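Local coordinates for DUF4440 domain-containing protein (Prochlorococcus marinus, PDB 3HZP) that is of unknown function but adopts an NTF2-like fold and assembles as a dimer, at residues Q94-K106 against W116-W129. Numbering follows the deposited sequence. Where two conformers were deposited one is given.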
ATOM      1  N   GLN A  94      19.199  14.627 -11.998  1.00 26.57           N
ATOM      2  CA  GLN A  94      18.041  15.013 -11.195  1.00 26.79           C
ATOM      3  C   GLN A  94      16.791  14.356 -11.731  1.00 26.65           C
ATOM      4  O   GLN A  94      16.577  14.245 -12.945  1.00 26.77           O
ATOM      5  CB  GLN A  94      17.781  16.527 -11.128  1.00 29.57           C
ATOM      6  CG  GLN A  94      16.962  16.940  -9.837  1.00 39.49           C
ATOM      7  CD  GLN A  94      15.764  17.857 -10.108  1.00 46.63           C
ATOM      8  OE1 GLN A  94      15.851  19.081  -9.950  1.00 47.33           O
ATOM      9  NE2 GLN A  94      14.634  17.260 -10.512  1.00 45.09           N
ATOM     10  N   ASN A  95      15.960  13.949 -10.793  1.00 22.53           N
ATOM     11  CA  ASN A  95      14.691  13.307 -11.064  1.00 24.74           C
ATOM     12  C   ASN A  95      13.592  13.905 -10.206  1.00 22.15           C
ATOM     13  O   ASN A  95      13.845  14.286  -9.079  1.00 19.63           O
ATOM     14  CB  ASN A  95      14.800  11.853 -10.659  1.00 27.01           C
ATOM     15  CG  ASN A  95      15.791  11.097 -11.484  1.00 34.75           C
ATOM     16  OD1 ASN A  95      15.473  10.668 -12.596  1.00 41.92           O
ATOM     17  ND2 ASN A  95      17.009  10.929 -10.954  1.00 33.27           N
ATOM     18  N   ASP A  96      12.382  13.957 -10.748  1.00 18.67           N
ATOM     19  CA  ASP A  96      11.177  14.240 -10.001  1.00 17.36           C
ATOM     20  C   ASP A  96      10.546  12.879  -9.685  1.00 18.17           C
ATOM     21  O   ASP A  96      10.700  11.913 -10.460  1.00 19.51           O
ATOM     22  CB  ASP A  96      10.190  15.082 -10.817  1.00 21.29           C
ATOM     23  CG  ASP A  96      10.672  16.519 -11.054  1.00 30.01           C
ATOM     24  OD1 ASP A  96      11.306  17.097 -10.173  1.00 27.48           O
ATOM     25  OD2 ASP A  96      10.386  17.070 -12.134  1.00 38.66           O
ATOM     26  N   ASP A  97       9.851  12.800  -8.561  1.00 15.40           N
ATOM     27  CA  ASP A  97       9.243  11.561  -8.126  1.00 15.16           C
ATOM     28  C   ASP A  97       7.902  11.922  -7.498  1.00 15.38           C
ATOM     29  O   ASP A  97       7.821  12.793  -6.612  1.00 16.57           O
ATOM     30  CB  ASP A  97      10.169  10.909  -7.090  1.00 15.68           C
ATOM     31  CG  ASP A  97       9.728   9.542  -6.669  1.00 16.66           C
ATOM     32  OD1 ASP A  97       9.497   8.663  -7.517  1.00 16.15           O
ATOM     33  OD2 ASP A  97       9.678   9.338  -5.440  1.00 18.20           O
ATOM     34  N   LEU A  98       6.852  11.232  -7.916  1.00 14.33           N
ATOM     35  CA  LEU A  98       5.500  11.543  -7.489  1.00 14.96           C
ATOM     36  C   LEU A  98       4.676  10.279  -7.277  1.00 14.41           C
ATOM     37  O   LEU A  98       3.761  10.008  -8.078  1.00 15.94           O
ATOM     38  CB  LEU A  98       4.839  12.453  -8.537  1.00 17.07           C
ATOM     39  CG  LEU A  98       3.617  13.189  -8.061  1.00 17.07           C
ATOM     40  CD1 LEU A  98       3.986  14.295  -7.046  1.00 18.27           C
ATOM     41  CD2 LEU A  98       2.915  13.797  -9.294  1.00 18.15           C
ATOM     42  N   PRO A  99       5.029   9.456  -6.277  1.00 13.92           N
ATOM     43  CA  PRO A  99       4.244   8.241  -6.001  1.00 13.51           C
ATOM     44  C   PRO A  99       2.987   8.526  -5.161  1.00 13.77           C
ATOM     45  O   PRO A  99       2.893   9.510  -4.403  1.00 15.00           O
ATOM     46  CB  PRO A  99       5.183   7.391  -5.176  1.00 13.29           C
ATOM     47  CG  PRO A  99       6.020   8.415  -4.436  1.00 14.29           C
ATOM     48  CD  PRO A  99       6.217   9.503  -5.418  1.00 13.83           C
ATOM     49  N   THR A 100       2.072   7.573  -5.223  1.00 13.02           N
ATOM     50  CA  THR A 100       1.050   7.358  -4.204  1.00 12.02           C
ATOM     51  C   THR A 100       1.593   6.444  -3.115  1.00 12.74           C
ATOM     52  O   THR A 100       2.197   5.394  -3.418  1.00 12.74           O
ATOM     53  CB  THR A 100      -0.191   6.678  -4.808  1.00 13.23           C
ATOM     54  OG1 THR A 100      -0.737   7.546  -5.813  1.00 13.73           O
ATOM     55  CG2 THR A 100      -1.282   6.393  -3.736  1.00 14.22           C
ATOM     56  N   VAL A 101       1.399   6.867  -1.868  1.00 12.69           N
ATOM     57  CA  VAL A 101       1.875   6.136  -0.709  1.00 13.19           C
ATOM     58  C   VAL A 101       0.764   5.815   0.260  1.00 12.91           C
ATOM     59  O   VAL A 101      -0.018   6.702   0.620  1.00 13.20           O
ATOM     60  CB  VAL A 101       2.945   6.976   0.049  1.00 13.31           C
ATOM     61  CG1 VAL A 101       3.504   6.205   1.202  1.00 15.05           C
ATOM     62  CG2 VAL A 101       4.032   7.458  -0.927  1.00 14.30           C
ATOM     63  N   THR A 102       0.646   4.544   0.637  1.00 13.52           N
ATOM     64  CA  THR A 102      -0.274   4.088   1.688  1.00 12.31           C
ATOM     65  C   THR A 102       0.563   3.871   2.931  1.00 13.64           C
ATOM     66  O   THR A 102       1.530   3.091   2.912  1.00 14.65           O
ATOM     67  CB  THR A 102      -0.972   2.800   1.304  1.00 12.76           C
ATOM     68  OG1 THR A 102      -1.791   3.016   0.163  1.00 13.64           O
ATOM     69  CG2 THR A 102      -1.815   2.262   2.476  1.00 15.22           C
ATOM     70  N   SER A 103       0.248   4.593   4.006  1.00 13.32           N
ATOM     71  CA  SER A 103       0.967   4.450   5.283  1.00 13.86           C
ATOM     72  C   SER A 103      -0.012   4.067   6.367  1.00 13.70           C
ATOM     73  O   SER A 103      -1.181   4.497   6.348  1.00 14.28           O
ATOM     74  CB  SER A 103       1.725   5.723   5.623  1.00 15.67           C
ATOM     75  OG  SER A 103       0.853   6.847   5.914  1.00 16.60           O
ATOM     76  N   ILE A 104       0.452   3.273   7.320  1.00 14.20           N
ATOM     77  CA  ILE A 104      -0.326   2.856   8.466  1.00 13.37           C
ATOM     78  C   ILE A 104       0.481   3.223   9.714  1.00 13.70           C
ATOM     79  O   ILE A 104       1.713   3.097   9.712  1.00 14.78           O
ATOM     80  CB  ILE A 104      -0.601   1.359   8.459  1.00 14.24           C
ATOM     81  CG1 ILE A 104      -1.248   0.934   7.143  1.00 19.68           C
ATOM     82  CG2 ILE A 104      -1.355   0.934   9.693  1.00 17.17           C
ATOM     83  CD1 ILE A 104      -2.563   1.548   6.934  1.00 21.45           C
ATOM     84  N   PHE A 105      -0.207   3.723  10.736  1.00 12.88           N
ATOM     85  CA  PHE A 105       0.366   4.171  11.994  1.00 12.32           C
ATOM     86  C   PHE A 105      -0.275   3.401  13.148  1.00 13.72           C
ATOM     87  O   PHE A 105      -1.454   3.029  13.074  1.00 13.54           O
ATOM     88  CB  PHE A 105       0.088   5.663  12.166  1.00 12.80           C
ATOM     89  CG  PHE A 105       0.918   6.520  11.258  1.00 14.73           C
ATOM     90  CD1 PHE A 105       0.607   6.718   9.945  1.00 19.65           C
ATOM     91  CD2 PHE A 105       2.039   7.127  11.793  1.00 19.42           C
ATOM     92  CE1 PHE A 105       1.530   7.511   9.147  1.00 18.71           C
ATOM     93  CE2 PHE A 105       2.859   7.881  11.060  1.00 25.51           C
ATOM     94  CZ  PHE A 105       2.614   8.057   9.761  1.00 17.01           C
ATOM     95  N   LYS A 106       0.509   3.183  14.207  1.00 12.86           N
ATOM     96  CA  LYS A 106       0.022   2.603  15.436  1.00 13.44           C
ATOM     97  C   LYS A 106       0.560   3.361  16.599  1.00 12.99           C
ATOM     98  O   LYS A 106       1.684   3.875  16.558  1.00 13.27           O
ATOM     99  CB  LYS A 106       0.461   1.126  15.534  1.00 16.34           C
ATOM    100  CG  LYS A 106      -0.249   0.208  14.529  1.00 15.32           C
ATOM    101  CD  LYS A 106      -0.118  -1.266  14.904  1.00 19.85           C
ATOM    102  CE  LYS A 106       1.346  -1.654  14.857  1.00 22.89           C
ATOM    103  NZ  LYS A 106       1.546  -3.177  15.071  1.00 25.52           N
ATOM    104  N   TRP A 116       3.745   0.803   8.697  1.00 14.53           N
ATOM    105  CA  TRP A 116       3.767   0.186   7.356  1.00 15.36           C
ATOM    106  C   TRP A 116       3.761   1.290   6.330  1.00 14.22           C
ATOM    107  O   TRP A 116       3.130   2.326   6.503  1.00 14.48           O
ATOM    108  CB  TRP A 116       2.550  -0.713   7.131  1.00 14.61           C
ATOM    109  CG  TRP A 116       2.693  -1.587   5.981  1.00 14.87           C
ATOM    110  CD1 TRP A 116       2.115  -1.434   4.752  1.00 16.10           C
ATOM    111  CD2 TRP A 116       3.445  -2.798   5.924  1.00 14.06           C
ATOM    112  NE1 TRP A 116       2.507  -2.460   3.920  1.00 15.98           N
ATOM    113  CE2 TRP A 116       3.317  -3.310   4.604  1.00 15.34           C
ATOM    114  CE3 TRP A 116       4.217  -3.494   6.846  1.00 15.27           C
ATOM    115  CZ2 TRP A 116       3.931  -4.469   4.209  1.00 14.93           C
ATOM    116  CZ3 TRP A 116       4.826  -4.672   6.449  1.00 14.96           C
ATOM    117  CH2 TRP A 116       4.662  -5.142   5.134  1.00 14.92           C
HETATM  118  N   MSE A 117       4.448   1.084   5.219  0.67 12.52           N
HETATM  119  CA  MSE A 117       4.379   2.026   4.101  0.67 12.53           C
HETATM  120  C   MSE A 117       4.641   1.289   2.776  0.67 14.28           C
HETATM  121  O   MSE A 117       5.636   0.578   2.676  0.67 13.15           O
HETATM  122  CB  MSE A 117       5.398   3.143   4.271  0.67 14.21           C
HETATM  123  CG  MSE A 117       5.372   4.197   3.164  0.67 12.79           C
HETATM  124 SE   MSE A 117       6.599   5.680   3.430  0.50 12.81          SE
HETATM  125  CE  MSE A 117       5.646   6.457   4.959  0.67 14.11           C
ATOM    126  N   GLN A 118       3.751   1.485   1.801  1.00 12.52           N
ATOM    127  CA  GLN A 118       3.936   0.998   0.451  1.00 11.95           C
ATOM    128  C   GLN A 118       3.830   2.163  -0.500  1.00 13.16           C
ATOM    129  O   GLN A 118       2.894   2.958  -0.422  1.00 13.21           O
ATOM    130  CB  GLN A 118       2.893  -0.085   0.106  1.00 12.45           C
ATOM    131  CG  GLN A 118       3.006  -0.607  -1.340  1.00 11.51           C
ATOM    132  CD  GLN A 118       2.350  -1.937  -1.612  1.00 14.51           C
ATOM    133  OE1 GLN A 118       1.831  -2.584  -0.698  1.00 17.43           O
ATOM    134  NE2 GLN A 118       2.418  -2.390  -2.846  1.00 12.32           N
ATOM    135  N   ARG A 119       4.766   2.238  -1.430  1.00 12.30           N
ATOM    136  CA  ARG A 119       4.770   3.268  -2.453  1.00 11.63           C
ATOM    137  C   ARG A 119       4.657   2.717  -3.855  1.00 11.91           C
ATOM    138  O   ARG A 119       5.131   1.622  -4.148  1.00 12.28           O
ATOM    139  CB  ARG A 119       6.009   4.171  -2.379  1.00 12.37           C
ATOM    140  CG  ARG A 119       7.331   3.485  -2.639  1.00 13.78           C
ATOM    141  CD  ARG A 119       8.411   4.471  -3.086  1.00 13.17           C
ATOM    142  NE  ARG A 119       8.156   4.938  -4.429  1.00 12.33           N
ATOM    143  CZ  ARG A 119       8.706   6.005  -4.988  1.00 13.90           C
ATOM    144  NH1 ARG A 119       9.589   6.730  -4.324  1.00 15.05           N
ATOM    145  NH2 ARG A 119       8.370   6.348  -6.215  1.00 14.90           N
ATOM    146  N   SER A 120       4.096   3.535  -4.737  1.00 12.11           N
ATOM    147  CA  SER A 120       3.958   3.208  -6.146  1.00 11.69           C
ATOM    148  C   SER A 120       5.186   3.689  -6.922  1.00 11.86           C
ATOM    149  O   SER A 120       6.064   4.332  -6.367  1.00 13.19           O
ATOM    150  CB  SER A 120       2.702   3.856  -6.735  1.00 11.90           C
ATOM    151  OG  SER A 120       2.845   5.282  -6.854  1.00 12.24           O
ATOM    152  N   SER A 121       5.186   3.449  -8.224  0.50 12.11           N
ATOM    153  CA  SER A 121       6.110   4.144  -9.100  0.50 13.36           C
ATOM    154  C   SER A 121       5.864   5.669  -9.004  0.50 12.51           C
ATOM    155  O   SER A 121       4.831   6.172  -8.501  0.50 11.03           O
ATOM    156  CB  SER A 121       5.984   3.582 -10.525  0.50 13.03           C
ATOM    157  OG  SER A 121       6.472   2.238 -10.598  0.50 15.64           O
ATOM    158  N   GLY A 122       6.858   6.429  -9.446  1.00 14.67           N
ATOM    159  CA  GLY A 122       6.832   7.865  -9.218  1.00 14.41           C
ATOM    160  C   GLY A 122       6.295   8.753 -10.311  1.00 15.24           C
ATOM    161  O   GLY A 122       6.620   9.938 -10.314  1.00 15.64           O
ATOM    162  N   GLN A 123       5.447   8.226 -11.182  1.00 15.58           N
ATOM    163  CA  GLN A 123       4.854   9.021 -12.281  1.00 14.35           C
ATOM    164  C   GLN A 123       3.322   9.005 -12.240  1.00 14.48           C
ATOM    165  O   GLN A 123       2.659   8.850 -13.254  1.00 16.53           O
ATOM    166  CB  GLN A 123       5.379   8.520 -13.635  1.00 17.21           C
ATOM    167  CG  GLN A 123       6.927   8.584 -13.753  1.00 20.42           C
ATOM    168  CD  GLN A 123       7.665   7.455 -12.996  1.00 27.39           C
ATOM    169  OE1 GLN A 123       7.262   6.284 -13.031  1.00 31.80           O
ATOM    170  NE2 GLN A 123       8.746   7.811 -12.302  1.00 30.99           N
ATOM    171  N   SER A 124       2.774   9.102 -11.038  1.00 15.45           N
ATOM    172  CA  SER A 124       1.321   9.105 -10.883  1.00 13.53           C
ATOM    173  C   SER A 124       0.685  10.348 -11.514  1.00 14.86           C
ATOM    174  O   SER A 124       1.325  11.400 -11.688  1.00 15.92           O
ATOM    175  CB  SER A 124       0.920   8.990  -9.409  1.00 15.18           C
ATOM    176  OG  SER A 124       1.132  10.191  -8.676  1.00 15.46           O
ATOM    177  N   ASP A 125      -0.599  10.217 -11.816  1.00 15.61           N
ATOM    178  CA  ASP A 125      -1.384  11.270 -12.465  1.00 17.89           C
ATOM    179  C   ASP A 125      -2.300  11.894 -11.413  1.00 17.39           C
ATOM    180  O   ASP A 125      -3.322  11.328 -11.050  1.00 17.75           O
ATOM    181  CB  ASP A 125      -2.223  10.677 -13.565  1.00 17.31           C
ATOM    182  CG  ASP A 125      -3.046  11.726 -14.304  1.00 20.71           C
ATOM    183  OD1 ASP A 125      -3.053  12.918 -13.904  1.00 20.65           O
ATOM    184  OD2 ASP A 125      -3.697  11.327 -15.280  1.00 26.49           O
HETATM  185  N   MSE A 126      -1.905  13.073 -10.940  0.50 19.39           N
HETATM  186  CA  MSE A 126      -2.637  13.805  -9.912  0.50 20.95           C
HETATM  187  C   MSE A 126      -4.070  14.067 -10.280  0.50 22.26           C
HETATM  188  O   MSE A 126      -4.947  14.128  -9.408  0.50 23.50           O
HETATM  189  CB  MSE A 126      -1.968  15.155  -9.673  0.50 22.49           C
HETATM  190  CG  MSE A 126      -0.622  15.021  -9.069  0.50 21.17           C
HETATM  191 SE   MSE A 126      -0.711  13.746  -7.582  0.38 25.23          SE
HETATM  192  CE  MSE A 126      -1.897  14.710  -6.500  0.50  8.35           C
ATOM    193  N   THR A 127      -4.316  14.230 -11.570  1.00 21.63           N
ATOM    194  CA  THR A 127      -5.669  14.580 -12.029  1.00 23.15           C
ATOM    195  C   THR A 127      -6.718  13.523 -11.715  1.00 22.29           C
ATOM    196  O   THR A 127      -7.909  13.798 -11.786  1.00 23.99           O
ATOM    197  CB  THR A 127      -5.758  14.911 -13.528  1.00 24.75           C
ATOM    198  OG1 THR A 127      -5.617  13.739 -14.339  1.00 25.70           O
ATOM    199  CG2 THR A 127      -4.735  15.952 -13.924  1.00 26.98           C
ATOM    200  N   LEU A 128      -6.302  12.310 -11.351  1.00 18.08           N
ATOM    201  CA  LEU A 128      -7.226  11.252 -11.086  1.00 17.77           C
ATOM    202  C   LEU A 128      -7.823  11.269  -9.690  1.00 22.00           C
ATOM    203  O   LEU A 128      -8.739  10.504  -9.415  1.00 26.35           O
ATOM    204  CB  LEU A 128      -6.551   9.895 -11.316  1.00 18.80           C
ATOM    205  CG  LEU A 128      -6.042   9.645 -12.725  1.00 21.09           C
ATOM    206  CD1 LEU A 128      -5.277   8.324 -12.725  1.00 26.48           C
ATOM    207  CD2 LEU A 128      -7.203   9.589 -13.716  1.00 27.30           C
ATOM    208  N   TRP A 129      -7.307  12.121  -8.825  1.00 22.32           N
ATOM    209  CA  TRP A 129      -7.758  12.193  -7.447  1.00 24.83           C
ATOM    210  C   TRP A 129      -8.881  13.217  -7.329  1.00 30.26           C
ATOM    211  O   TRP A 129      -8.900  14.145  -8.132  1.00 29.86           O
ATOM    212  CB  TRP A 129      -6.606  12.593  -6.568  1.00 26.27           C
ATOM    213  CG  TRP A 129      -5.547  11.534  -6.425  1.00 21.13           C
ATOM    214  CD1 TRP A 129      -4.314  11.525  -6.987  1.00 21.03           C
ATOM    215  CD2 TRP A 129      -5.625  10.358  -5.623  1.00 16.69           C
ATOM    216  NE1 TRP A 129      -3.628  10.423  -6.607  1.00 19.13           N
ATOM    217  CE2 TRP A 129      -4.408   9.678  -5.776  1.00 17.05           C
ATOM    218  CE3 TRP A 129      -6.603   9.804  -4.801  1.00 17.36           C
ATOM    219  CZ2 TRP A 129      -4.132   8.503  -5.126  1.00 18.45           C
ATOM    220  CZ3 TRP A 129      -6.337   8.654  -4.173  1.00 18.63           C
ATOM    221  CH2 TRP A 129      -5.106   7.997  -4.335  1.00 18.89           C
TER
HETATM  222  O   HOH W   1      -0.461  10.190  -6.446  1.00 15.83           O
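The C-terminal beta hairpin of the chain pairs T102 with Q118 and I104 with W116 as antiparallel hydrogen-bonded pairs, V101 with R119 and S103 with M117 as non-hydrogen-bonded ones. The hydrogen bond from T102 N to Q118 O (2.9 Å) and its return from Q118 N to T102 O close the first pair. On the face carrying V101 and M117, V101 CG1 packs on CG of M117, a selenomethionine modelled in two conformers; F15 of helix 4-15 packs on M117 as well. The other face meets the second subunit: T102 OG1 hydrogen-bonds Q118 OE1 of that chain, and Q118 OE1 in turn pairs with T102 OG1 of the second subunit. This is the curved sheet of an NTF2-like fold, with a helix against one face and a partner subunit against the other.

Past the regular pairing, where strand 93-108 is broken, side chains join backbone bonds such as L98 N to G122 O (2.7 Å). S120 OG accepts from T100 N, 2.9 Å away, and donates to S121 O. R119 leaves its backbone with CG wedged between N and carbonyl carbon (chi1 64°), then bends at chi3 to reach D97. It grips the carboxylate end-on: NH2 to OD1 is nearly straight (177°) and in the guanidinium plane, whereas D97 OD2, 2.8 Å from R119 NH1, sits tilted out of that plane. Both oxygens use their syn lone pairs. P99 CG lies 3.6 Å over the centre of the guanidinium, and S120 O takes NE and NH2 together, so the group's rotation is fixed by bonds on two edges.

Further along, L98 O accepts from both N and OG of S124, which arrive from opposite faces of its plane; OG is 2.7 Å away. A water links S124 OG, T100 OG1 and W129 NE1, tying the C-terminal tail back to the strand; T100 OG1 also bonds G40 O of the second subunit, while the W129 indole stacks on H68.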